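Local coordinates for protein anthranilate-CoA ligase (PDB 4WV3) that belongs to the ANL superfamily of AMP-binding enzymes, with a large AMP-binding part and a smaller C-terminal domain, at residues M1-A12 / H189-L198; A28-M36 / D69-F77. One frame throughout, in Å; residues are numbered along the deposited sequence.

Contact 1: residues M1-A12 / H189-L198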
loop_
_atom_site.group_PDB
_atom_site.type_symbol
_atom_site.label_atom_id
_atom_site.label_comp_id
_atom_site.label_asym_id
_atom_site.label_seq_id
_atom_site.Cartn_x
_atom_site.Cartn_y
_atom_site.Cartn_z
ATOM N N MET A 1 -18.927 -7.731 -8.997
ATOM C CA MET A 1 -19.713 -8.773 -8.349
ATOM C C MET A 1 -20.188 -8.333 -6.968
ATOM O O MET A 1 -19.783 -7.287 -6.461
ATOM C CB MET A 1 -18.904 -10.068 -8.233
ATOM C CG MET A 1 -17.604 -9.917 -7.461
ATOM S SD MET A 1 -16.742 -11.481 -7.209
ATOM C CE MET A 1 -17.949 -12.374 -6.236
ATOM N N LYS A 2 -21.051 -9.142 -6.367
ATOM C CA LYS A 2 -21.591 -8.853 -5.048
ATOM C C LYS A 2 -21.126 -9.898 -4.044
ATOM O O LYS A 2 -20.592 -10.939 -4.422
ATOM C CB LYS A 2 -23.118 -8.831 -5.097
ATOM C CG LYS A 2 -23.710 -7.606 -5.770
ATOM C CD LYS A 2 -23.491 -6.366 -4.922
ATOM C CE LYS A 2 -24.546 -5.310 -5.208
ATOM N NZ LYS A 2 -24.433 -4.154 -4.276
ATOM N N ALA A 3 -21.329 -9.616 -2.761
ATOM C CA ALA A 3 -21.027 -10.588 -1.719
ATOM C C ALA A 3 -22.003 -11.752 -1.815
ATOM O O ALA A 3 -21.672 -12.887 -1.470
ATOM C CB ALA A 3 -21.104 -9.942 -0.351
ATOM N N SER A 4 -23.207 -11.460 -2.296
ATOM C CA SER A 4 -24.245 -12.473 -2.448
ATOM C C SER A 4 -23.915 -13.480 -3.549
ATOM O O SER A 4 -24.488 -14.568 -3.594
ATOM C CB SER A 4 -25.599 -11.811 -2.717
ATOM O OG SER A 4 -25.505 -10.874 -3.774
ATOM N N ASP A 5 -22.989 -13.115 -4.433
ATOM C CA ASP A 5 -22.535 -14.023 -5.483
ATOM C C ASP A 5 -21.618 -15.097 -4.905
ATOM O O ASP A 5 -21.459 -16.171 -5.483
ATOM C CB ASP A 5 -21.826 -13.257 -6.606
ATOM C CG ASP A 5 -22.767 -12.354 -7.379
ATOM O OD1 ASP A 5 -23.991 -12.613 -7.373
ATOM O OD2 ASP A 5 -22.280 -11.383 -7.995
ATOM N N LEU A 6 -21.025 -14.803 -3.753
ATOM C CA LEU A 6 -20.156 -15.752 -3.072
ATOM C C LEU A 6 -20.986 -16.758 -2.287
ATOM O O LEU A 6 -22.121 -16.466 -1.912
ATOM C CB LEU A 6 -19.212 -15.014 -2.121
ATOM C CG LEU A 6 -18.173 -14.091 -2.757
ATOM C CD1 LEU A 6 -17.461 -13.281 -1.688
ATOM C CD2 LEU A 6 -17.175 -14.898 -3.573
ATOM N N PRO A 7 -20.428 -17.954 -2.047
ATOM C CA PRO A 7 -21.092 -18.894 -1.141
ATOM C C PRO A 7 -21.085 -18.340 0.281
ATOM O O PRO A 7 -20.141 -17.640 0.651
ATOM C CB PRO A 7 -20.215 -20.147 -1.232
ATOM C CG PRO A 7 -18.883 -19.651 -1.695
ATOM C CD PRO A 7 -19.188 -18.510 -2.614
ATOM N N LEU A 8 -22.123 -18.639 1.058
ATOM C CA LEU A 8 -22.239 -18.126 2.420
ATOM C C LEU A 8 -21.026 -18.518 3.256
ATOM O O LEU A 8 -20.544 -17.737 4.076
ATOM C CB LEU A 8 -23.523 -18.633 3.080
ATOM C CG LEU A 8 -23.864 -18.027 4.443
ATOM C CD1 LEU A 8 -24.098 -16.527 4.321
ATOM C CD2 LEU A 8 -25.075 -18.720 5.048
ATOM N N TYR A 9 -20.536 -19.731 3.034
ATOM C CA TYR A 9 -19.307 -20.186 3.666
ATOM C C TYR A 9 -18.167 -20.194 2.654
ATOM O O TYR A 9 -18.140 -21.014 1.735
ATOM C CB TYR A 9 -19.498 -21.569 4.286
ATOM C CG TYR A 9 -20.364 -21.555 5.525
ATOM C CD1 TYR A 9 -21.747 -21.628 5.430
ATOM C CD2 TYR A 9 -19.798 -21.460 6.789
ATOM C CE1 TYR A 9 -22.542 -21.612 6.559
ATOM C CE2 TYR A 9 -20.584 -21.443 7.925
ATOM C CZ TYR A 9 -21.956 -21.520 7.804
ATOM O OH TYR A 9 -22.744 -21.503 8.932
ATOM N N TYR A 10 -17.234 -19.266 2.828
ATOM C CA TYR A 10 -16.136 -19.092 1.888
ATOM C C TYR A 10 -14.809 -18.946 2.618
ATOM O O TYR A 10 -14.739 -18.341 3.689
ATOM C CB TYR A 10 -16.392 -17.866 1.006
ATOM C CG TYR A 10 -15.248 -17.502 0.086
ATOM C CD1 TYR A 10 -15.103 -18.116 -1.152
ATOM C CD2 TYR A 10 -14.320 -16.533 0.449
ATOM C CE1 TYR A 10 -14.060 -17.784 -1.997
ATOM C CE2 TYR A 10 -13.274 -16.194 -0.388
ATOM C CZ TYR A 10 -13.150 -16.822 -1.610
ATOM O OH TYR A 10 -12.111 -16.489 -2.449
ATOM N N ASN A 11 -13.756 -19.510 2.036
ATOM C CA ASN A 11 -12.411 -19.348 2.568
ATOM C C ASN A 11 -11.502 -18.725 1.516
ATOM O O ASN A 11 -11.511 -19.137 0.355
ATOM C CB ASN A 11 -11.847 -20.689 3.042
ATOM C CG ASN A 11 -10.650 -20.527 3.959
ATOM O OD1 ASN A 11 -9.547 -20.214 3.511
ATOM N ND2 ASN A 11 -10.860 -20.748 5.252
ATOM N N ALA A 12 -10.716 -17.735 1.927
ATOM C CA ALA A 12 -9.873 -16.979 1.005
ATOM C C ALA A 12 -8.722 -17.803 0.429
ATOM O O ALA A 12 -8.002 -17.337 -0.453
ATOM C CB ALA A 12 -9.342 -15.722 1.684
ATOM N N HIS A 189 -12.971 -12.987 4.633
ATOM C CA HIS A 189 -12.625 -13.824 3.489
ATOM C C HIS A 189 -13.205 -13.267 2.193
ATOM O O HIS A 189 -12.562 -13.318 1.148
ATOM C CB HIS A 189 -13.123 -15.257 3.698
ATOM C CG HIS A 189 -12.435 -15.987 4.810
ATOM N ND1 HIS A 189 -11.367 -16.831 4.596
ATOM C CD2 HIS A 189 -12.666 -16.005 6.144
ATOM C CE1 HIS A 189 -10.969 -17.337 5.751
ATOM N NE2 HIS A 189 -11.741 -16.850 6.706
ATOM N N LYS A 190 -14.418 -12.726 2.276
ATOM C CA LYS A 190 -15.129 -12.226 1.103
ATOM C C LYS A 190 -14.412 -11.068 0.413
ATOM O O LYS A 190 -14.544 -10.882 -0.794
ATOM C CB LYS A 190 -16.552 -11.799 1.477
ATOM C CG LYS A 190 -16.622 -10.650 2.470
ATOM C CD LYS A 190 -18.044 -10.134 2.621
ATOM C CE LYS A 190 -18.130 -9.056 3.692
ATOM N NZ LYS A 190 -17.237 -7.899 3.403
ATOM N N ASP A 191 -13.652 -10.298 1.183
ATOM C CA ASP A 191 -13.011 -9.093 0.667
ATOM C C ASP A 191 -11.959 -9.390 -0.396
ATOM O O ASP A 191 -11.697 -8.563 -1.269
ATOM C CB ASP A 191 -12.389 -8.294 1.813
ATOM C CG ASP A 191 -13.415 -7.848 2.833
ATOM O OD1 ASP A 191 -14.587 -7.649 2.445
ATOM O OD2 ASP A 191 -13.055 -7.699 4.019
ATOM N N TYR A 192 -11.365 -10.575 -0.326
ATOM C CA TYR A 192 -10.280 -10.937 -1.236
ATOM C C TYR A 192 -10.715 -11.213 -2.683
ATOM O O TYR A 192 -10.162 -10.620 -3.610
ATOM C CB TYR A 192 -9.433 -12.079 -0.655
ATOM C CG TYR A 192 -8.553 -11.635 0.490
ATOM C CD1 TYR A 192 -7.189 -11.456 0.310
ATOM C CD2 TYR A 192 -9.089 -11.372 1.745
ATOM C CE1 TYR A 192 -6.379 -11.043 1.347
ATOM C CE2 TYR A 192 -8.286 -10.956 2.790
ATOM C CZ TYR A 192 -6.932 -10.793 2.584
ATOM O OH TYR A 192 -6.124 -10.379 3.616
ATOM N N PRO A 193 -11.705 -12.102 -2.895
ATOM C CA PRO A 193 -12.131 -12.272 -4.288
ATOM C C PRO A 193 -12.916 -11.064 -4.797
ATOM O O PRO A 193 -12.948 -10.818 -6.003
ATOM C CB PRO A 193 -13.035 -13.506 -4.226
ATOM C CG PRO A 193 -13.551 -13.520 -2.837
ATOM C CD PRO A 193 -12.423 -13.018 -1.990
ATOM N N LEU A 194 -13.534 -10.321 -3.884
ATOM C CA LEU A 194 -14.301 -9.135 -4.251
ATOM C C LEU A 194 -13.413 -8.026 -4.807
ATOM O O LEU A 194 -13.690 -7.480 -5.874
ATOM C CB LEU A 194 -15.108 -8.620 -3.060
ATOM C CG LEU A 194 -16.440 -9.314 -2.778
ATOM C CD1 LEU A 194 -17.061 -8.784 -1.491
ATOM C CD2 LEU A 194 -17.388 -9.128 -3.947
ATOM N N THR A 195 -12.347 -7.692 -4.085
ATOM C CA THR A 195 -11.403 -6.684 -4.558
ATOM C C THR A 195 -10.675 -7.168 -5.807
ATOM O O THR A 195 -10.350 -6.378 -6.693
ATOM C CB THR A 195 -10.364 -6.304 -3.482
ATOM O OG1 THR A 195 -9.719 -7.488 -2.994
ATOM C CG2 THR A 195 -11.030 -5.576 -2.323
ATOM N N ALA A 196 -10.424 -8.472 -5.872
ATOM C CA ALA A 196 -9.741 -9.064 -7.016
ATOM C C ALA A 196 -10.583 -8.946 -8.278
ATOM O O ALA A 196 -10.054 -8.790 -9.379
ATOM C CB ALA A 196 -9.397 -10.520 -6.740
ATOM N N GLN A 197 -11.899 -9.014 -8.110
ATOM C CA GLN A 197 -12.816 -8.918 -9.237
ATOM C C GLN A 197 -13.132 -7.464 -9.574
ATOM O O GLN A 197 -13.022 -7.051 -10.729
ATOM C CB GLN A 197 -14.111 -9.676 -8.941
ATOM C CG GLN A 197 -15.066 -9.746 -10.121
ATOM C CD GLN A 197 -14.516 -10.574 -11.266
ATOM O OE1 GLN A 197 -14.050 -11.696 -11.068
ATOM N NE2 GLN A 197 -14.562 -10.020 -12.473
ATOM N N LEU A 198 -13.514 -6.693 -8.559
ATOM C CA LEU A 198 -13.968 -5.318 -8.756
ATOM C C LEU A 198 -12.912 -4.398 -9.367
ATOM O O LEU A 198 -13.230 -3.553 -10.203
ATOM C CB LEU A 198 -14.492 -4.727 -7.444
ATOM C CG LEU A 198 -15.798 -5.325 -6.911
ATOM C CD1 LEU A 198 -16.211 -4.653 -5.608
ATOM C CD2 LEU A 198 -16.905 -5.223 -7.950
#

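Contact 2: residues A28-M36 / D69-F77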
loop_
_atom_site.group_PDB
_atom_site.type_symbol
_atom_site.label_atom_id
_atom_site.label_comp_id
_atom_site.label_asym_id
_atom_site.label_seq_id
_atom_site.Cartn_x
_atom_site.Cartn_y
_atom_site.Cartn_z
ATOM N N ALA A 28 3.982 -20.189 -9.952
ATOM C CA ALA A 28 3.106 -19.185 -9.359
ATOM C C ALA A 28 3.864 -17.957 -8.857
ATOM O O ALA A 28 3.472 -16.823 -9.133
ATOM C CB ALA A 28 2.283 -19.798 -8.236
ATOM N N LEU A 29 4.946 -18.182 -8.118
ATOM C CA LEU A 29 5.736 -17.075 -7.586
ATOM C C LEU A 29 7.206 -17.132 -8.004
ATOM O O LEU A 29 7.813 -18.202 -8.046
ATOM C CB LEU A 29 5.600 -16.984 -6.059
ATOM C CG LEU A 29 5.904 -18.212 -5.195
ATOM C CD1 LEU A 29 7.382 -18.299 -4.842
ATOM C CD2 LEU A 29 5.052 -18.197 -3.934
ATOM N N PHE A 30 7.765 -15.966 -8.312
ATOM C CA PHE A 30 9.171 -15.855 -8.677
ATOM C C PHE A 30 9.948 -15.043 -7.645
ATOM O O PHE A 30 9.648 -13.872 -7.409
ATOM C CB PHE A 30 9.319 -15.208 -10.056
ATOM C CG PHE A 30 8.862 -16.078 -11.191
ATOM C CD1 PHE A 30 7.553 -16.024 -11.642
ATOM C CD2 PHE A 30 9.745 -16.944 -11.815
ATOM C CE1 PHE A 30 7.132 -16.821 -12.689
ATOM C CE2 PHE A 30 9.331 -17.744 -12.864
ATOM C CZ PHE A 30 8.023 -17.680 -13.302
ATOM N N THR A 31 10.942 -15.674 -7.028
ATOM C CA THR A 31 11.842 -14.990 -6.106
ATOM C C THR A 31 13.280 -15.303 -6.510
ATOM O O THR A 31 13.530 -16.329 -7.142
ATOM C CB THR A 31 11.607 -15.427 -4.640
ATOM O OG1 THR A 31 11.974 -16.803 -4.478
ATOM C CG2 THR A 31 10.150 -15.241 -4.247
ATOM N N PRO A 32 14.228 -14.417 -6.160
ATOM C CA PRO A 32 15.640 -14.647 -6.489
ATOM C C PRO A 32 16.188 -15.953 -5.916
ATOM O O PRO A 32 17.133 -16.509 -6.471
ATOM C CB PRO A 32 16.344 -13.456 -5.836
ATOM C CG PRO A 32 15.319 -12.387 -5.814
ATOM C CD PRO A 32 14.017 -13.087 -5.560
ATOM N N ASP A 33 15.601 -16.435 -4.826
ATOM C CA ASP A 33 16.093 -17.640 -4.168
ATOM C C ASP A 33 15.275 -18.879 -4.518
ATOM O O ASP A 33 15.748 -20.005 -4.354
ATOM C CB ASP A 33 16.098 -17.454 -2.648
ATOM C CG ASP A 33 16.821 -16.197 -2.214
ATOM O OD1 ASP A 33 18.065 -16.230 -2.110
ATOM O OD2 ASP A 33 16.142 -15.176 -1.973
ATOM N N ARG A 34 14.055 -18.677 -4.999
ATOM C CA ARG A 34 13.116 -19.785 -5.117
ATOM C C ARG A 34 12.013 -19.536 -6.143
ATOM O O ARG A 34 11.549 -18.409 -6.315
ATOM C CB ARG A 34 12.500 -20.058 -3.742
ATOM C CG ARG A 34 11.663 -21.317 -3.638
ATOM C CD ARG A 34 11.258 -21.549 -2.192
ATOM N NE ARG A 34 10.434 -22.740 -2.026
ATOM C CZ ARG A 34 10.023 -23.202 -0.850
ATOM N NH1 ARG A 34 10.365 -22.572 0.267
ATOM N NH2 ARG A 34 9.273 -24.293 -0.788
ATOM N N GLU A 35 11.606 -20.600 -6.826
ATOM C CA GLU A 35 10.457 -20.554 -7.721
ATOM C C GLU A 35 9.505 -21.690 -7.373
ATOM O O GLU A 35 9.926 -22.836 -7.223
ATOM C CB GLU A 35 10.897 -20.670 -9.181
ATOM C CG GLU A 35 11.672 -19.473 -9.699
ATOM C CD GLU A 35 12.051 -19.616 -11.162
ATOM O OE1 GLU A 35 11.556 -20.559 -11.817
ATOM O OE2 GLU A 35 12.845 -18.788 -11.653
ATOM N N MET A 36 8.223 -21.371 -7.241
ATOM C CA MET A 36 7.236 -22.374 -6.863
ATOM C C MET A 36 6.067 -22.432 -7.839
ATOM O O MET A 36 5.665 -21.417 -8.408
ATOM C CB MET A 36 6.715 -22.111 -5.447
ATOM C CG MET A 36 7.798 -22.035 -4.386
ATOM S SD MET A 36 7.124 -21.966 -2.715
ATOM C CE MET A 36 6.414 -23.603 -2.572
ATOM N N ASP A 69 9.425 -10.178 1.698
ATOM C CA ASP A 69 8.649 -10.643 0.552
ATOM C C ASP A 69 9.370 -11.881 0.043
ATOM O O ASP A 69 10.499 -11.800 -0.440
ATOM C CB ASP A 69 8.529 -9.549 -0.511
ATOM C CG ASP A 69 7.377 -8.600 -0.246
ATOM O OD1 ASP A 69 6.957 -8.483 0.924
ATOM O OD2 ASP A 69 6.892 -7.971 -1.211
ATOM N N SER A 70 8.714 -13.029 0.162
ATOM C CA SER A 70 9.349 -14.298 -0.153
ATOM C C SER A 70 8.318 -15.403 -0.336
ATOM O O SER A 70 7.121 -15.194 -0.140
ATOM C CB SER A 70 10.370 -14.718 0.904
ATOM O OG SER A 70 9.771 -14.774 2.189
ATOM N N ALA A 71 8.799 -16.583 -0.713
ATOM C CA ALA A 71 7.944 -17.752 -0.853
ATOM C C ALA A 71 7.376 -18.151 0.504
ATOM O O ALA A 71 6.228 -18.582 0.605
ATOM C CB ALA A 71 8.726 -18.904 -1.458
ATOM N N GLU A 72 8.188 -17.999 1.545
ATOM C CA GLU A 72 7.784 -18.372 2.896
ATOM C C GLU A 72 6.691 -17.456 3.438
ATOM O O GLU A 72 5.889 -17.869 4.272
ATOM C CB GLU A 72 8.986 -18.375 3.846
ATOM C CG GLU A 72 9.968 -19.512 3.618
ATOM C CD GLU A 72 10.882 -19.272 2.433
ATOM O OE1 GLU A 72 10.939 -18.123 1.946
ATOM O OE2 GLU A 72 11.545 -20.234 1.989
ATOM N N TRP A 73 6.669 -16.213 2.966
ATOM C CA TRP A 73 5.625 -15.274 3.357
ATOM C C TRP A 73 4.280 -15.756 2.828
ATOM O O TRP A 73 3.293 -15.814 3.564
ATOM C CB TRP A 73 5.926 -13.876 2.809
ATOM C CG TRP A 73 5.198 -12.769 3.523
ATOM C CD1 TRP A 73 5.722 -11.909 4.443
ATOM C CD2 TRP A 73 3.818 -12.403 3.376
ATOM N NE1 TRP A 73 4.759 -11.032 4.876
ATOM C CE2 TRP A 73 3.581 -11.314 4.238
ATOM C CE3 TRP A 73 2.762 -12.888 2.599
ATOM C CZ2 TRP A 73 2.332 -10.705 4.346
ATOM C CZ3 TRP A 73 1.523 -12.282 2.707
ATOM C CH2 TRP A 73 1.320 -11.202 3.574
ATOM N N VAL A 74 4.250 -16.106 1.546
ATOM C CA VAL A 74 3.017 -16.513 0.885
ATOM C C VAL A 74 2.456 -17.819 1.441
ATOM O O VAL A 74 1.269 -17.908 1.755
ATOM C CB VAL A 74 3.214 -16.653 -0.636
ATOM C CG1 VAL A 74 1.939 -17.156 -1.284
ATOM C CG2 VAL A 74 3.633 -15.325 -1.241
ATOM N N THR A 75 3.311 -18.831 1.559
ATOM C CA THR A 75 2.879 -20.133 2.055
ATOM C C THR A 75 2.398 -20.054 3.504
ATOM O O THR A 75 1.475 -20.768 3.897
ATOM C CB THR A 75 3.991 -21.194 1.928
ATOM O OG1 THR A 75 5.177 -20.732 2.587
ATOM C CG2 THR A 75 4.302 -21.463 0.464
ATOM N N SER A 76 3.022 -19.183 4.289
ATOM C CA SER A 76 2.587 -18.961 5.663
ATOM C C SER A 76 1.214 -18.303 5.670
ATOM O O SER A 76 0.332 -18.702 6.428
ATOM C CB SER A 76 3.589 -18.090 6.421
ATOM O OG SER A 76 4.836 -18.748 6.562
ATOM N N PHE A 77 1.041 -17.302 4.812
ATOM C CA PHE A 77 -0.214 -16.562 4.724
ATOM C C PHE A 77 -1.396 -17.471 4.405
ATOM O O PHE A 77 -2.403 -17.464 5.113
ATOM C CB PHE A 77 -0.108 -15.450 3.677
ATOM C CG PHE A 77 -1.354 -14.619 3.548
ATOM C CD1 PHE A 77 -1.583 -13.553 4.403
ATOM C CD2 PHE A 77 -2.295 -14.902 2.570
ATOM C CE1 PHE A 77 -2.727 -12.785 4.288
ATOM C CE2 PHE A 77 -3.441 -14.138 2.450
ATOM C CZ PHE A 77 -3.658 -13.078 3.310
HETATM O O HOH W 1 11.887 -16.520 -1.429
#

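Contact 1: residues M1-A12 / H189-L198
The imidazole of His189 meets the N-terminal segment on two sides: the carbonyl oxygen of Tyr10 lies over one face, and the backbone N-H of Ala12 comes to the ring edge. That N-H donates to His189 ND1 over 2.9 Å with an angle of 158°, coming in near the ring plane. The Asn11 amide passes obliquely near the same ring, its ND2 3.4 Å from His189 CE1 and the two planes 52° apart; its polar atoms are engaged by Val13 N and Val81 O. The phenol of Tyr10 takes the His189 carbonyl oxygen at its edge, 3.3 Å from CE2. With CG anti to the backbone N (chi1 174°), that ring is swung to where Pro193 lies, and its CZ and OH rest by Pro193 CG.

The rest of the contact is apolar. Leu6 sets CD1 on Lys190 CB at 3.6 Å, just before helix 191-204, and CD2 beside Pro193 CG. Met1 lays CG against Leu194 CD2 at 3.6 Å, while its SD crosses the Gln197 chain at about a right angle and touches CB, also at 3.6 Å. The Gln197 amide is bonded to Tyr233 OH and Asn202 OD1.

ND1 accepts a hydrogen bond from the backbone, consistent with a ring that carries no proton on that nitrogen; the contact joins one directional bond at the histidine to apolar packing along the helix.

Contact 2: residues A28-M36 / D69-F77
Arg34 reaches across to the helix start with the sulfur of Met36, from its own segment, over one face of its guanidinium, 3.2 Å above the plane and offset toward the rim, while Glu72 OE2 arrives at the edge, in the plane. The resulting salt bridge, Arg34 NH1 to Glu72 OE2 at 3.1 Å, is a weak hydrogen bond bent to 129°, with guanidinium and carboxylate planes 58° apart. The chain of Arg34 is extended from CG to NE, which carries the charge past the methyl of Ala71, whose CB lies 3.7 Å from Arg34 CD. A second carboxylate, Glu44 of helix 38-54, pairs with NH2, so the arginine probably spreads its charge over two acids.

Ala71 is the centre of the apolar part. Its CB also meets Leu29 CD1 at 3.7 Å and Met36 SD at the same distance. The other branch of Leu29, CD2, approaches Val74 tip to tip, 4.1 Å from its CB, and Met36 CE lies near Thr75 CG2. At the other border a water donates to Thr31 OG1 over 3.1 Å and accepts from Ala71 N over 3.2 Å, giving this first-turn N-H of the helix a partner; Ser70 occupies the N-cap.

Strands 27-30 and 35-37 form a beta hairpin, and Ala28 and Leu29 facing Met36 make a classic beta bulge. The hairpin, at the edge of the nine-stranded sheet, packs on helix 71-83, which connects parallel neighbours 62-66 and 86-89 of the five-stranded sheet in a beta-alpha-beta crossover, within the layered alpha/beta N-terminal domain of the ANL family.

From the N terminus, the chain first lays down residues 1-12, which pair with 189-198 in contact 1 to close a loop over 176 residues. Inside that loop, the hairpin 28-36 meets helix 71-83 after 32 residues, so contact 2 is nested within contact 1 and the two do not cross. Their centres lie 24 Å apart, yet they touch: Tyr192 OH of contact 1 packs on Phe77 CZ of contact 2 at 3.7 Å. Helix 71-83 links them, since Val81 further along it receives Ala12 and His189, as does helix 221-234. Contact 2 ties the hairpin at the border of the nine-stranded sheet to helix 71-83; contact 1 ties the N-terminal loop to the start of helix 191-204.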